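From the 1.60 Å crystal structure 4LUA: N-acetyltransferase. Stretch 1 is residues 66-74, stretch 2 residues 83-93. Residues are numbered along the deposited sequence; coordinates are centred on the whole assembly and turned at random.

Stretch 1 (66-74) LIATAALEQ
Stretch 2 (83-93) KSLIKYNFVTN

Ala 68 CB lies 4.0 Å from Val 91 CG1 (chi1 t), on the same sheet face as Leu 72 (t, p), Ile 86 (m, t), Gln 74 and Ser 84 (m). Leu 72 CD1 reaches Ser 84 CB at 3.8 Å and Ile 86 CG1 at 4.4 Å; Ala 70 CB is 4.4 Å from Ile 86 CG2. Ala 68, Ala 70 and Ala 71 are buried, their short apolar side chains needing no polar partner. On the other face, Ala 71 CB meets the Tyr 88 ring edge at CD2 (4.1 Å; chi1 m), and Thr 69 CG2 (chi1 t) lies at the edge of the Phe 90 ring (chi1 m).

Two neighbouring antiparallel strands, 66-74 and 83-91 (154° between directions, axes 4.6 Å apart at closest), carry these contacts; the two stretches bury 764 Å² between them. Pairs run Gln 74-Ser 84, Glu 73-Leu 85, Leu 72-Ile 86 and Ala 71-Lys 87, then shift by one at a bulge to Thr 69-Phe 90 and Ala 68-Val 91. Within the strands, phi/psi are extended except at Tyr 88 (53/52), within the bulge, and Ile 67 (-113/-12). Glu 73 N to Leu 85 O and Leu 85 N to Glu 73 O are both 2.9 Å; Ala 71 N to Lys 87 O is 2.8 Å and Lys 87 N to Ala 71 O 2.9 Å. Past the bulge, Thr 69 N donates to Phe 90 O (2.8 Å), but the return bond, Phe 90 N to Thr 69 O (3.0 Å, 134°), is weak. Asn 89 ND2 (chi1 t) also donates to Thr 69 O (3.0 Å, 170°), its amide suiting a carbonyl that the backbone bonds only weakly. One water donates to Thr 69 OG1 (2.9 Å) and Tyr 88 O (2.8 Å), bridging the strands.

At one end, Thr 92 N and OG1 (chi1 m) both donate to Ile 67 O, each at 2.9 Å. At the partly exposed edge, Glu 73 (t, t, -173°) extends OE2 to NZ of Lys 87 (m, t, 102°, t), a 3.2 Å salt bridge between opposite charges.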

# COMPACT_ATOMS: atom_id res chain seq x y z
N LEU A 66 -15.75 3.60 -1.55
CA LEU A 66 -14.36 3.32 -1.24
C LEU A 66 -13.55 3.45 -2.52
O LEU A 66 -13.78 2.72 -3.53
CB LEU A 66 -14.26 1.88 -0.67
CG LEU A 66 -12.86 1.39 -0.41
CD1 LEU A 66 -12.16 2.24 0.68
CD2 LEU A 66 -12.98 -0.09 0.03
N ILE A 67 -12.62 4.40 -2.54
CA ILE A 67 -11.87 4.66 -3.78
C ILE A 67 -10.40 4.31 -3.74
O ILE A 67 -9.75 4.28 -4.78
CB ILE A 67 -12.05 6.13 -4.26
CG1 ILE A 67 -11.43 7.13 -3.29
CG2 ILE A 67 -13.57 6.37 -4.46
CD1 ILE A 67 -11.40 8.55 -3.92
N ALA A 68 -9.87 4.03 -2.56
CA ALA A 68 -8.45 3.68 -2.45
C ALA A 68 -8.20 3.01 -1.13
O ALA A 68 -8.95 3.21 -0.15
CB ALA A 68 -7.52 4.95 -2.56
N THR A 69 -7.13 2.21 -1.09
CA THR A 69 -6.76 1.56 0.18
C THR A 69 -5.25 1.34 0.23
O THR A 69 -4.60 1.25 -0.82
CB THR A 69 -7.47 0.18 0.33
OG1 THR A 69 -7.23 -0.36 1.64
CG2 THR A 69 -7.12 -0.88 -0.76
N ALA A 70 -4.73 1.26 1.47
CA ALA A 70 -3.38 0.69 1.67
C ALA A 70 -3.37 0.13 3.08
O ALA A 70 -4.17 0.54 3.92
CB ALA A 70 -2.29 1.78 1.45
N ALA A 71 -2.45 -0.82 3.32
CA ALA A 71 -2.31 -1.48 4.62
C ALA A 71 -0.87 -1.25 5.15
O ALA A 71 0.11 -1.11 4.39
CB ALA A 71 -2.61 -2.95 4.43
N LEU A 72 -0.78 -1.18 6.47
CA LEU A 72 0.49 -1.04 7.12
C LEU A 72 0.62 -2.34 7.91
O LEU A 72 -0.13 -2.59 8.88
CB LEU A 72 0.43 0.21 8.02
CG LEU A 72 1.66 0.56 8.79
CD1 LEU A 72 2.87 0.70 7.84
CD2 LEU A 72 1.43 1.85 9.62
N GLU A 73 1.60 -3.15 7.53
CA GLU A 73 1.78 -4.48 8.14
C GLU A 73 3.03 -4.42 9.00
O GLU A 73 4.10 -4.01 8.52
CB GLU A 73 1.88 -5.57 7.05
CG GLU A 73 2.17 -6.97 7.66
CD GLU A 73 2.30 -8.09 6.63
OE1 GLU A 73 2.40 -9.27 7.04
OE2 GLU A 73 2.33 -7.80 5.42
N GLN A 74 2.92 -4.79 10.27
CA GLN A 74 4.11 -4.91 11.08
C GLN A 74 4.63 -6.35 10.98
O GLN A 74 3.91 -7.32 11.34
CB GLN A 74 3.79 -4.56 12.55
CG GLN A 74 4.87 -3.75 13.29
CD GLN A 74 4.30 -2.62 14.16
OE1 GLN A 74 3.11 -2.30 14.08
NE2 GLN A 74 5.14 -2.03 14.99
N LYS A 83 9.41 -4.40 11.85
CA LYS A 83 9.53 -3.50 10.72
C LYS A 83 8.10 -3.25 10.26
O LYS A 83 7.26 -4.12 10.42
CB LYS A 83 10.31 -4.16 9.59
CG LYS A 83 11.77 -4.45 9.91
CD LYS A 83 12.60 -3.18 9.86
CE LYS A 83 14.08 -3.50 9.96
NZ LYS A 83 14.90 -2.26 10.01
N SER A 84 7.83 -2.09 9.68
CA SER A 84 6.52 -1.86 9.10
C SER A 84 6.56 -1.64 7.58
O SER A 84 7.35 -0.89 7.14
CB SER A 84 5.86 -0.69 9.78
OG SER A 84 5.28 -1.14 10.98
N LEU A 85 5.68 -2.31 6.86
CA LEU A 85 5.67 -2.28 5.38
C LEU A 85 4.37 -1.77 4.90
O LEU A 85 3.34 -2.15 5.40
CB LEU A 85 5.81 -3.71 4.80
CG LEU A 85 7.21 -4.27 4.57
CD1 LEU A 85 8.10 -4.14 5.78
CD2 LEU A 85 7.07 -5.73 4.14
N ILE A 86 4.42 -0.94 3.85
CA ILE A 86 3.16 -0.56 3.20
C ILE A 86 2.90 -1.60 2.13
O ILE A 86 3.81 -1.96 1.36
CB ILE A 86 3.32 0.85 2.56
CG1 ILE A 86 3.57 1.88 3.65
CG2 ILE A 86 2.04 1.16 1.69
CD1 ILE A 86 4.03 3.25 3.08
N LYS A 87 1.66 -2.11 2.12
CA LYS A 87 1.24 -3.20 1.24
C LYS A 87 -0.17 -2.94 0.74
O LYS A 87 -0.93 -2.12 1.31
CB LYS A 87 1.24 -4.56 2.05
CG LYS A 87 2.68 -4.99 2.28
CD LYS A 87 2.77 -6.36 2.89
CE LYS A 87 3.14 -7.41 1.87
NZ LYS A 87 2.85 -8.78 2.41
N TYR A 88 -0.56 -3.72 -0.26
CA TYR A 88 -1.98 -3.78 -0.70
C TYR A 88 -2.52 -2.39 -0.99
O TYR A 88 -3.61 -2.01 -0.52
CB TYR A 88 -2.85 -4.51 0.34
CG TYR A 88 -2.24 -5.85 0.71
CD1 TYR A 88 -1.88 -6.77 -0.27
CD2 TYR A 88 -2.00 -6.17 2.04
CE1 TYR A 88 -1.31 -8.00 0.08
CE2 TYR A 88 -1.43 -7.38 2.39
CZ TYR A 88 -1.07 -8.27 1.40
OH TYR A 88 -0.51 -9.50 1.74
N ASN A 89 -1.80 -1.64 -1.81
CA ASN A 89 -2.18 -0.24 -2.13
C ASN A 89 -2.87 -0.27 -3.47
O ASN A 89 -2.23 -0.43 -4.53
CB ASN A 89 -0.88 0.57 -2.15
CG ASN A 89 -1.07 2.10 -2.42
OD1 ASN A 89 -0.14 2.74 -2.89
ND2 ASN A 89 -2.28 2.65 -2.20
N PHE A 90 -4.21 -0.17 -3.44
CA PHE A 90 -5.00 -0.13 -4.68
C PHE A 90 -5.72 1.19 -4.72
O PHE A 90 -6.42 1.55 -3.76
CB PHE A 90 -6.05 -1.28 -4.67
CG PHE A 90 -5.41 -2.65 -4.70
CD1 PHE A 90 -5.17 -3.30 -5.89
CD2 PHE A 90 -5.08 -3.28 -3.50
CE1 PHE A 90 -4.57 -4.58 -5.93
CE2 PHE A 90 -4.49 -4.55 -3.52
CZ PHE A 90 -4.24 -5.21 -4.72
N VAL A 91 -5.55 1.93 -5.83
CA VAL A 91 -6.09 3.29 -5.90
C VAL A 91 -6.87 3.42 -7.20
O VAL A 91 -6.31 3.13 -8.26
CB VAL A 91 -4.94 4.30 -6.00
CG1 VAL A 91 -5.50 5.72 -5.95
CG2 VAL A 91 -3.89 4.03 -4.95
N THR A 92 -8.15 3.82 -7.15
CA THR A 92 -8.93 4.02 -8.37
C THR A 92 -8.17 4.97 -9.30
O THR A 92 -7.71 6.01 -8.88
CB THR A 92 -10.32 4.54 -8.04
OG1 THR A 92 -10.99 3.54 -7.25
CG2 THR A 92 -11.12 4.73 -9.36
N ASN A 93 -8.04 4.55 -10.57
CA ASN A 93 -7.35 5.34 -11.62
C ASN A 93 -5.87 5.63 -11.30
O ASN A 93 -5.28 6.52 -11.93
CB ASN A 93 -8.04 6.70 -11.84
CG ASN A 93 -9.51 6.59 -12.25
OD1 ASN A 93 -9.89 5.67 -12.97
ND2 ASN A 93 -10.35 7.54 -11.80
O HOH W 1 -5.22 -2.41 1.68